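Local structure of uncharacterized protein (Bordetella pertussis, 3FVV) at residues D19-W24 against E63-L68; F27-G32 against A38-R43; N118-A123 against G144-R149. The protein probably hydrolyses L-histidinol phosphate to L-histidinol and phosphate in histidine biosynthesis, as a magnesium-dependent phosphatase of the HAD-like hydrolase superfamily. All blocks are in the same frame, centred on the assembly; numbering follows the deposited sequence.

Contact 1: residues D19-W24 against E63-L68; sequences DSDYQW and EFMLGL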
loop_
_atom_site.group_PDB
_atom_site.type_symbol
_atom_site.label_atom_id
_atom_site.label_comp_id
_atom_site.label_asym_id
_atom_site.label_seq_id
_atom_site.Cartn_x
_atom_site.Cartn_y
_atom_site.Cartn_z
ATOM N N ASP A 19 -6.071 5.943 -4.616
ATOM C CA ASP A 19 -5.973 5.236 -3.349
ATOM C C ASP A 19 -6.775 3.951 -3.454
ATOM O O ASP A 19 -8.028 3.936 -3.442
ATOM C CB ASP A 19 -6.528 6.102 -2.185
ATOM C CG ASP A 19 -6.583 5.328 -0.876
ATOM O OD1 ASP A 19 -5.911 4.302 -0.737
ATOM O OD2 ASP A 19 -7.303 5.751 0.018
ATOM N N SER A 20 -6.051 2.855 -3.491
ATOM C CA SER A 20 -6.650 1.569 -3.714
ATOM C C SER A 20 -7.577 1.172 -2.515
ATOM O O SER A 20 -8.554 0.476 -2.682
ATOM C CB SER A 20 -5.571 0.528 -4.040
ATOM O OG SER A 20 -4.800 0.117 -2.909
ATOM N N ASP A 21 -7.314 1.699 -1.335
ATOM C CA ASP A 21 -8.078 1.328 -0.116
ATOM C C ASP A 21 -9.500 1.904 -0.297
ATOM O O ASP A 21 -10.477 1.176 -0.330
ATOM C CB ASP A 21 -7.350 1.924 1.097
ATOM C CG ASP A 21 -7.533 1.136 2.380
ATOM O OD1 ASP A 21 -7.978 -0.027 2.376
ATOM O OD2 ASP A 21 -7.219 1.740 3.447
ATOM N N TYR A 22 -9.577 3.218 -0.479
ATOM C CA TYR A 22 -10.837 3.938 -0.708
ATOM C C TYR A 22 -11.569 3.435 -1.965
ATOM O O TYR A 22 -12.766 3.147 -1.918
ATOM C CB TYR A 22 -10.600 5.437 -0.790
ATOM C CG TYR A 22 -11.931 6.142 -0.982
ATOM C CD1 TYR A 22 -12.792 6.348 0.101
ATOM C CD2 TYR A 22 -12.382 6.467 -2.253
ATOM C CE1 TYR A 22 -14.070 6.933 -0.070
ATOM C CE2 TYR A 22 -13.635 7.057 -2.449
ATOM C CZ TYR A 22 -14.485 7.287 -1.356
ATOM O OH TYR A 22 -15.735 7.843 -1.562
ATOM N N GLN A 23 -10.854 3.239 -3.071
ATOM C CA GLN A 23 -11.518 2.783 -4.327
ATOM C C GLN A 23 -12.142 1.380 -4.131
ATOM O O GLN A 23 -13.246 1.094 -4.598
ATOM C CB GLN A 23 -10.556 2.790 -5.493
ATOM C CG GLN A 23 -10.065 4.147 -5.834
ATOM C CD GLN A 23 -11.213 5.027 -6.306
ATOM O OE1 GLN A 23 -12.187 4.550 -6.920
ATOM N NE2 GLN A 23 -11.097 6.296 -6.041
ATOM N N TRP A 24 -11.470 0.529 -3.381
ATOM C CA TRP A 24 -12.069 -0.755 -3.063
ATOM C C TRP A 24 -13.346 -0.636 -2.227
ATOM O O TRP A 24 -14.326 -1.317 -2.562
ATOM C CB TRP A 24 -11.025 -1.644 -2.395
ATOM C CG TRP A 24 -11.468 -2.958 -1.805
ATOM C CD1 TRP A 24 -11.467 -3.233 -0.480
ATOM C CD2 TRP A 24 -12.036 -4.135 -2.459
ATOM N NE1 TRP A 24 -11.908 -4.514 -0.267
ATOM C CE2 TRP A 24 -12.277 -5.088 -1.451
ATOM C CE3 TRP A 24 -12.302 -4.482 -3.761
ATOM C CZ2 TRP A 24 -12.758 -6.369 -1.709
ATOM C CZ3 TRP A 24 -12.785 -5.753 -4.027
ATOM C CH2 TRP A 24 -12.993 -6.691 -3.001
ATOM N N GLU A 63 -9.347 -0.962 10.733
ATOM C CA GLU A 63 -10.402 -1.922 11.095
ATOM C C GLU A 63 -11.686 -1.809 10.315
ATOM O O GLU A 63 -12.207 -2.828 9.862
ATOM C CB GLU A 63 -10.714 -1.852 12.579
ATOM C CG GLU A 63 -9.729 -2.734 13.330
ATOM C CD GLU A 63 -9.554 -2.338 14.768
ATOM O OE1 GLU A 63 -10.429 -1.609 15.328
ATOM O OE2 GLU A 63 -8.535 -2.789 15.328
ATOM N N PHE A 64 -12.204 -0.592 10.135
ATOM C CA PHE A 64 -13.434 -0.398 9.303
ATOM C C PHE A 64 -13.261 -1.031 7.896
ATOM O O PHE A 64 -14.158 -1.675 7.353
ATOM C CB PHE A 64 -13.752 1.081 9.157
ATOM C CG PHE A 64 -14.825 1.357 8.150
ATOM C CD1 PHE A 64 -16.138 1.471 8.541
ATOM C CD2 PHE A 64 -14.514 1.473 6.795
ATOM C CE1 PHE A 64 -17.161 1.689 7.577
ATOM C CE2 PHE A 64 -15.506 1.668 5.855
ATOM C CZ PHE A 64 -16.830 1.777 6.253
ATOM N N MET A 65 -12.112 -0.784 7.299
ATOM C CA MET A 65 -11.751 -1.367 6.001
ATOM C C MET A 65 -11.737 -2.905 6.014
ATOM O O MET A 65 -12.258 -3.542 5.115
ATOM C CB MET A 65 -10.397 -0.783 5.510
ATOM C CG MET A 65 -10.421 0.739 5.165
ATOM S SD MET A 65 -11.718 1.149 3.896
ATOM C CE MET A 65 -11.067 2.668 3.251
ATOM N N LEU A 66 -11.197 -3.515 7.054
ATOM C CA LEU A 66 -11.175 -4.976 7.169
ATOM C C LEU A 66 -12.548 -5.517 7.452
ATOM O O LEU A 66 -12.851 -6.685 7.120
ATOM C CB LEU A 66 -10.199 -5.472 8.245
ATOM C CG LEU A 66 -8.762 -5.025 8.032
ATOM C CD1 LEU A 66 -7.860 -5.545 9.123
ATOM C CD2 LEU A 66 -8.237 -5.502 6.698
ATOM N N GLY A 67 -13.385 -4.687 8.065
ATOM C CA GLY A 67 -14.745 -5.072 8.361
ATOM C C GLY A 67 -15.479 -5.259 7.058
ATOM O O GLY A 67 -16.420 -6.031 6.994
ATOM N N LEU A 68 -15.050 -4.584 5.993
ATOM C CA LEU A 68 -15.663 -4.842 4.700
ATOM C C LEU A 68 -15.431 -6.296 4.194
ATOM O O LEU A 68 -16.249 -6.859 3.502
ATOM C CB LEU A 68 -15.148 -3.841 3.678
ATOM C CG LEU A 68 -15.585 -2.396 3.971
ATOM C CD1 LEU A 68 -14.892 -1.402 3.055
ATOM C CD2 LEU A 68 -17.086 -2.333 3.857
HETATM O O HOH W 1 -10.741 -4.083 2.577
#

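Contact 2: residues F27-G32 against A38-R43; sequences FLARTG and AEARRR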
loop_
_atom_site.group_PDB
_atom_site.type_symbol
_atom_site.label_atom_id
_atom_site.label_comp_id
_atom_site.label_asym_id
_atom_site.label_seq_id
_atom_site.Cartn_x
_atom_site.Cartn_y
_atom_site.Cartn_z
ATOM N N PHE A 27 -15.869 0.752 -4.454
ATOM C CA PHE A 27 -16.260 -0.263 -5.420
ATOM C C PHE A 27 -17.297 -1.219 -4.817
ATOM O O PHE A 27 -18.313 -1.538 -5.445
ATOM C CB PHE A 27 -15.035 -1.012 -5.923
ATOM C CG PHE A 27 -15.350 -2.307 -6.615
ATOM C CD1 PHE A 27 -15.539 -2.336 -7.989
ATOM C CD2 PHE A 27 -15.418 -3.487 -5.922
ATOM C CE1 PHE A 27 -15.810 -3.479 -8.628
ATOM C CE2 PHE A 27 -15.705 -4.644 -6.580
ATOM C CZ PHE A 27 -15.901 -4.642 -7.927
ATOM N N LEU A 28 -17.065 -1.666 -3.590
ATOM C CA LEU A 28 -18.040 -2.534 -2.906
ATOM C C LEU A 28 -19.352 -1.776 -2.646
ATOM O O LEU A 28 -20.451 -2.334 -2.872
ATOM C CB LEU A 28 -17.469 -3.109 -1.602
ATOM C CG LEU A 28 -16.256 -4.048 -1.717
ATOM C CD1 LEU A 28 -15.689 -4.282 -0.334
ATOM C CD2 LEU A 28 -16.632 -5.348 -2.348
ATOM N N ALA A 29 -19.265 -0.508 -2.246
ATOM C CA ALA A 29 -20.482 0.334 -2.026
ATOM C C ALA A 29 -21.350 0.424 -3.318
ATOM O O ALA A 29 -22.562 0.100 -3.309
ATOM C CB ALA A 29 -20.090 1.747 -1.537
ATOM N N ARG A 30 -20.708 0.914 -4.383
ATOM C CA ARG A 30 -21.280 1.106 -5.725
ATOM C C ARG A 30 -21.924 -0.104 -6.316
ATOM O O ARG A 30 -22.758 -0.007 -7.154
ATOM C CB ARG A 30 -20.170 1.359 -6.764
ATOM C CG ARG A 30 -19.977 2.728 -7.183
ATOM C CD ARG A 30 -19.364 2.838 -8.630
ATOM N NE ARG A 30 -18.157 2.048 -8.990
ATOM C CZ ARG A 30 -16.953 2.153 -8.428
ATOM N NH1 ARG A 30 -16.736 2.907 -7.361
ATOM N NH2 ARG A 30 -15.949 1.452 -8.918
ATOM N N THR A 31 -21.411 -1.254 -5.962
ATOM C CA THR A 31 -21.615 -2.421 -6.708
ATOM C C THR A 31 -22.552 -3.514 -6.126
ATOM O O THR A 31 -22.397 -4.667 -6.475
ATOM C CB THR A 31 -20.181 -2.922 -6.987
ATOM O OG1 THR A 31 -20.019 -3.241 -8.349
ATOM C CG2 THR A 31 -19.758 -3.994 -6.117
ATOM N N GLY A 32 -23.505 -3.310 -5.245
ATOM C CA GLY A 32 -23.433 -2.795 -3.955
ATOM C C GLY A 32 -23.456 -4.100 -3.096
ATOM O O GLY A 32 -24.447 -4.847 -2.994
ATOM N N ALA A 38 -26.055 4.003 -1.354
ATOM C CA ALA A 38 -25.991 5.360 -0.780
ATOM C C ALA A 38 -25.431 5.365 0.628
ATOM O O ALA A 38 -24.504 6.095 0.943
ATOM C CB ALA A 38 -27.385 6.033 -0.796
ATOM N N GLU A 39 -26.009 4.528 1.466
ATOM C CA GLU A 39 -25.636 4.441 2.868
ATOM C C GLU A 39 -24.198 3.913 2.989
ATOM O O GLU A 39 -23.427 4.333 3.867
ATOM C CB GLU A 39 -26.610 3.488 3.555
ATOM C CG GLU A 39 -28.129 3.861 3.397
ATOM C CD GLU A 39 -29.049 2.627 3.532
ATOM O OE1 GLU A 39 -28.551 1.605 4.082
ATOM O OE2 GLU A 39 -30.242 2.657 3.082
ATOM N N ALA A 40 -23.852 2.980 2.099
ATOM C CA ALA A 40 -22.491 2.442 2.028
ATOM C C ALA A 40 -21.471 3.551 1.731
ATOM O O ALA A 40 -20.488 3.727 2.448
ATOM C CB ALA A 40 -22.420 1.346 0.960
ATOM N N ARG A 41 -21.706 4.305 0.666
ATOM C CA ARG A 41 -20.777 5.380 0.315
ATOM C C ARG A 41 -20.771 6.424 1.432
ATOM O O ARG A 41 -19.713 6.968 1.790
ATOM C CB ARG A 41 -21.167 6.009 -1.022
ATOM C CG ARG A 41 -20.289 7.151 -1.491
ATOM C CD ARG A 41 -20.964 7.848 -2.670
ATOM N NE ARG A 41 -21.282 6.901 -3.753
ATOM C CZ ARG A 41 -20.397 6.418 -4.632
ATOM N NH1 ARG A 41 -19.125 6.794 -4.595
ATOM N NH2 ARG A 41 -20.786 5.571 -5.574
ATOM N N ARG A 42 -21.956 6.687 1.988
ATOM C CA ARG A 42 -22.059 7.629 3.090
ATOM C C ARG A 42 -21.221 7.163 4.275
ATOM O O ARG A 42 -20.451 7.936 4.833
ATOM C CB ARG A 42 -23.503 7.781 3.520
ATOM C CG ARG A 42 -23.742 8.944 4.391
ATOM C CD ARG A 42 -25.149 8.864 4.930
ATOM N NE ARG A 42 -25.567 10.100 5.590
ATOM C CZ ARG A 42 -25.950 11.203 4.953
ATOM N NH1 ARG A 42 -25.946 11.254 3.621
ATOM N NH2 ARG A 42 -26.327 12.266 5.648
ATOM N N ARG A 43 -21.366 5.890 4.649
ATOM C CA ARG A 43 -20.561 5.348 5.725
ATOM C C ARG A 43 -19.054 5.372 5.422
ATOM O O ARG A 43 -18.267 5.721 6.295
ATOM C CB ARG A 43 -21.021 3.948 6.093
ATOM C CG ARG A 43 -22.159 3.920 7.120
ATOM C CD ARG A 43 -22.255 2.527 7.681
ATOM N NE ARG A 43 -22.274 1.549 6.594
ATOM C CZ ARG A 43 -23.349 1.255 5.850
ATOM N NH1 ARG A 43 -24.529 1.858 6.069
ATOM N NH2 ARG A 43 -23.252 0.347 4.877
#

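Contact 3: residues N118-A123 against G144-R149; sequences NSFVTA and GRYTGR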
loop_
_atom_site.group_PDB
_atom_site.type_symbol
_atom_site.label_atom_id
_atom_site.label_comp_id
_atom_site.label_asym_id
_atom_site.label_seq_id
_atom_site.Cartn_x
_atom_site.Cartn_y
_atom_site.Cartn_z
ATOM N N ASN A 118 -4.539 -3.217 2.827
ATOM C CA ASN A 118 -4.433 -4.611 3.266
ATOM C C ASN A 118 -4.042 -5.604 2.165
ATOM O O ASN A 118 -4.388 -5.408 0.961
ATOM C CB ASN A 118 -5.704 -5.032 4.030
ATOM C CG ASN A 118 -6.886 -5.349 3.133
ATOM O OD1 ASN A 118 -6.924 -6.430 2.546
ATOM N ND2 ASN A 118 -7.905 -4.472 3.118
ATOM N N SER A 119 -3.293 -6.640 2.585
ATOM C CA SER A 119 -2.750 -7.628 1.683
ATOM C C SER A 119 -3.790 -8.422 0.836
ATOM O O SER A 119 -3.481 -8.827 -0.263
ATOM C CB SER A 119 -1.790 -8.593 2.403
ATOM O OG SER A 119 -2.478 -9.300 3.415
ATOM N N PHE A 120 -5.034 -8.574 1.286
ATOM C CA PHE A 120 -6.041 -9.124 0.417
ATOM C C PHE A 120 -6.264 -8.226 -0.818
ATOM O O PHE A 120 -6.348 -8.691 -1.946
ATOM C CB PHE A 120 -7.402 -9.359 1.121
ATOM C CG PHE A 120 -8.448 -9.840 0.163
ATOM C CD1 PHE A 120 -8.455 -11.157 -0.261
ATOM C CD2 PHE A 120 -9.320 -8.960 -0.434
ATOM C CE1 PHE A 120 -9.383 -11.601 -1.216
ATOM C CE2 PHE A 120 -10.229 -9.412 -1.400
ATOM C CZ PHE A 120 -10.243 -10.716 -1.765
ATOM N N VAL A 121 -6.380 -6.944 -0.577
ATOM C CA VAL A 121 -6.580 -5.967 -1.637
ATOM C C VAL A 121 -5.341 -5.775 -2.491
ATOM O O VAL A 121 -5.469 -5.597 -3.674
ATOM C CB VAL A 121 -7.090 -4.589 -1.045
ATOM C CG1 VAL A 121 -7.098 -3.474 -2.119
ATOM C CG2 VAL A 121 -8.479 -4.784 -0.419
ATOM N N THR A 122 -4.147 -5.880 -1.933
ATOM C CA THR A 122 -2.945 -5.507 -2.680
ATOM C C THR A 122 -2.102 -6.637 -3.242
ATOM O O THR A 122 -1.264 -6.391 -4.066
ATOM C CB THR A 122 -2.029 -4.591 -1.836
ATOM O OG1 THR A 122 -1.840 -5.159 -0.532
ATOM C CG2 THR A 122 -2.676 -3.180 -1.689
ATOM N N ALA A 123 -2.293 -7.857 -2.769
ATOM C CA ALA A 123 -1.529 -9.009 -3.317
ATOM C C ALA A 123 -1.564 -9.103 -4.844
ATOM O O ALA A 123 -0.517 -9.188 -5.473
ATOM C CB ALA A 123 -1.924 -10.332 -2.627
ATOM N N GLY A 144 -11.609 -19.724 7.867
ATOM C CA GLY A 144 -12.102 -19.493 6.538
ATOM C C GLY A 144 -12.743 -18.138 6.348
ATOM O O GLY A 144 -13.415 -17.901 5.342
ATOM N N ARG A 145 -12.545 -17.215 7.267
ATOM C CA ARG A 145 -13.075 -15.876 7.010
ATOM C C ARG A 145 -12.194 -14.796 7.597
ATOM O O ARG A 145 -11.438 -15.037 8.557
ATOM C CB ARG A 145 -14.486 -15.759 7.546
ATOM C CG ARG A 145 -14.541 -15.973 9.024
ATOM C CD ARG A 145 -15.923 -15.701 9.675
ATOM N NE ARG A 145 -16.284 -14.274 9.820
ATOM C CZ ARG A 145 -16.052 -13.522 10.906
ATOM N NH1 ARG A 145 -15.421 -13.989 11.966
ATOM N NH2 ARG A 145 -16.465 -12.268 10.913
ATOM N N TYR A 146 -12.246 -13.621 6.970
ATOM C CA TYR A 146 -11.623 -12.448 7.568
ATOM C C TYR A 146 -12.396 -12.025 8.806
ATOM O O TYR A 146 -13.630 -11.982 8.800
ATOM C CB TYR A 146 -11.571 -11.345 6.521
ATOM C CG TYR A 146 -10.606 -11.744 5.481
ATOM C CD1 TYR A 146 -9.252 -11.837 5.770
ATOM C CD2 TYR A 146 -11.019 -12.084 4.223
ATOM C CE1 TYR A 146 -8.330 -12.216 4.786
ATOM C CE2 TYR A 146 -10.117 -12.498 3.275
ATOM C CZ TYR A 146 -8.776 -12.559 3.536
ATOM O OH TYR A 146 -7.914 -12.987 2.528
ATOM N N THR A 147 -11.687 -11.800 9.900
ATOM C CA THR A 147 -12.337 -11.464 11.167
ATOM C C THR A 147 -12.639 -9.967 11.346
ATOM O O THR A 147 -13.404 -9.603 12.238
ATOM C CB THR A 147 -11.453 -11.826 12.358
ATOM O OG1 THR A 147 -10.267 -11.037 12.275
ATOM C CG2 THR A 147 -11.110 -13.356 12.361
ATOM N N GLY A 148 -12.040 -9.091 10.538
ATOM C CA GLY A 148 -12.121 -7.651 10.822
ATOM C C GLY A 148 -10.993 -7.050 11.658
ATOM O O GLY A 148 -10.907 -5.801 11.804
ATOM N N ARG A 149 -10.088 -7.910 12.165
ATOM C CA ARG A 149 -8.951 -7.487 12.953
ATOM C C ARG A 149 -7.634 -7.535 12.172
ATOM O O ARG A 149 -7.475 -8.303 11.196
ATOM C CB ARG A 149 -8.846 -8.364 14.208
ATOM C CG ARG A 149 -10.162 -8.448 15.022
ATOM C CD ARG A 149 -9.900 -8.948 16.431
ATOM N NE ARG A 149 -9.124 -10.198 16.418
ATOM C CZ ARG A 149 -8.718 -10.836 17.517
ATOM N NH1 ARG A 149 -9.061 -10.392 18.708
ATOM N NH2 ARG A 149 -8.022 -11.963 17.428
#

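Contact 1: residues D19-W24 against E63-L68
Met-65 reaches from its helix to the first turn of helix 20-30 and meets Asp-21 there, the two side chains lying aslant to one another. Its CG stands 3.8 Å from OD1 and also 3.8 Å from OD2 of Asp-21, so neither carboxylate oxygen is preferred. The bend at chi2 (-56°) swings the sulfur on toward helix 20-30, and CE ends 3.9 Å from Asp-21 O and 4.1 Å from Tyr-22 N; these contacts are van der Waals only. The direct pairing is apolar against polar, without a hydrogen bond, and water supplies the polar link: it donates to Met-65 O (3.0 Å from the water) and weakly accepts from Trp-24 NE1, in the plane of the indole. Asp-19 is the N-cap of helix 20-30. Its OD1 receives Asp-21 N at 3.0 Å from above the carboxylate plane, and its OD2 is bonded weakly by Tyr-22 N. Tyr-22 OH is hydrogen-bonded to Asp-45 OD1 of helix 37-53. A sulfate ion about 6 Å from the Asp-21 side chain probably came from the crystallisation liquor, yet may mark a pocket. Helix-on-helix packing of this kind fits the helical cap inserted early in SerB-like HAD phosphatases.

Contact 2: residues F27-G32 against A38-R43
The end of helix 20-30 and the first turns of helix 37-53 come very close, with the CA atoms of Ala-29 and Ala-40 only 5.0 Å apart, the second helix heading back after a short loop. Such an approach is possible because the two facing side chains are methyl groups. Ala-29 CB meets Ala-40 CB at 3.4 Å, tighter than ordinary carbon-carbon contact, and Ala-40 CB also lies 3.7 Å from Ala-29 CA. The Ala-29 methyl is also 3.7 Å from Arg-41 N, so it rests against backbone as well as side chain.

Beside this alanine pair, two arginines lie across one another. Arg-41 leaves its helix with CG anti to the backbone N (chi1 179°) and bends at chi3 (-55°), which brings NH2 to 3.4 Å from Arg-30 CG. That methylene sits at the edge of the Arg-41 guanidinium, near its plane. The two guanidinium groups are turned only 25° from each other, and Arg-30 NH1 is 5.2 Å from Arg-41 NH2. Their charges share a carboxylate: Asp-26, of helix 20-30 itself, makes salt bridges through OD1 to Arg-41 NH1 and through OD2 to Arg-30 NH1. This probably offsets the like charges, and the Arg-41 bridge ties helix 37-53 to helix 20-30. One face of the Arg-30 group is covered near its rim by Phe-27 CA.

At the start of helix 37-53, Asp-36 OD2 accepts from Glu-39 N, and in the connecting loop Ala-34 touches Ala-40. Helix 74-89 also packs against helix 20-30: Phe-27 meets Phe-84 and Glu-83, Leu-28 touches Trp-80, and Arg-30 reaches Val-88.

Contact 3: residues N118-A123 against G144-R149
The first turns of helix 119-128 face the short strand 145-147 across a wide gap, the nearest CA atoms, those of Phe-120 and Tyr-146, being 9.7 Å apart; only long side chains can close it. The helix belongs to the Rossmann-like core of the HAD fold, where it forms the crossover of a beta-alpha-beta unit between the parallel neighbours 110-115 and 133-142. Strand 145-147 then turns back antiparallel to 133-142, so the contact joins the crossover helix to the extension that follows it.

Two aromatic rings carry the contact. They make an offset edge-to-face pair, the edge of Tyr-146 directed at the face of Phe-120, with centroids 5.7 Å apart and planes at 62°. With chi1 at 176°, the Phe-120 ring carries on outward from the helix toward the strand. The phenol end of the tyrosine does most of the touching: OH is 3.4 Å from Phe-120 CD1 and 3.9 Å from Phe-120 CB, while Tyr-146 CZ is 4.1 Å from the same CD1. Leu-69 of helix 58-70 and Leu-77 of helix 74-89 each touch both rings, consistent with a place where the helical cap meets the core.

Each segment is shaped by a side chain that accepts from its own backbone. Asn-118 is the N-cap of the helix, its OD1 receiving Val-121 N at 3.2 Å from above the carbonyl plane, and Ser-119 OG is bonded to Asp-138 of the adjacent strand. Just past Tyr-146 the chain turns a corner through an ST turn: Arg-149 N donates to Thr-147 OG1 at 3.1 Å, with an N-H...O angle of 161°, and that same hydroxyl is also hydrogen-bonded to Glu-140 OE1.

How the contacts relate
From the N terminus, the chain leaves strand 5-9 and enters helix 20-30, which serves both contact 1 and contact 2. Contact 2 closes first, at the turn between helices 20-30 and 37-53; contact 1 then brings helix 58-70 onto helix 20-30, so its wider loop encloses contact 2, both within the probable helical cap. Contact 3 opens only after that, in series, linking the crossover helix with the extension beyond strand 133-142. Contact 1 is the middle member: Leu-68 packs on Leu-28 of contact 2, whereas Trp-24 CD1 lies 3.4 Å from Val-121 CG2 and Leu-66 meets the backbone of 148-149 in contact 3. Contacts 2 and 3, their centres 19 Å apart, do not touch.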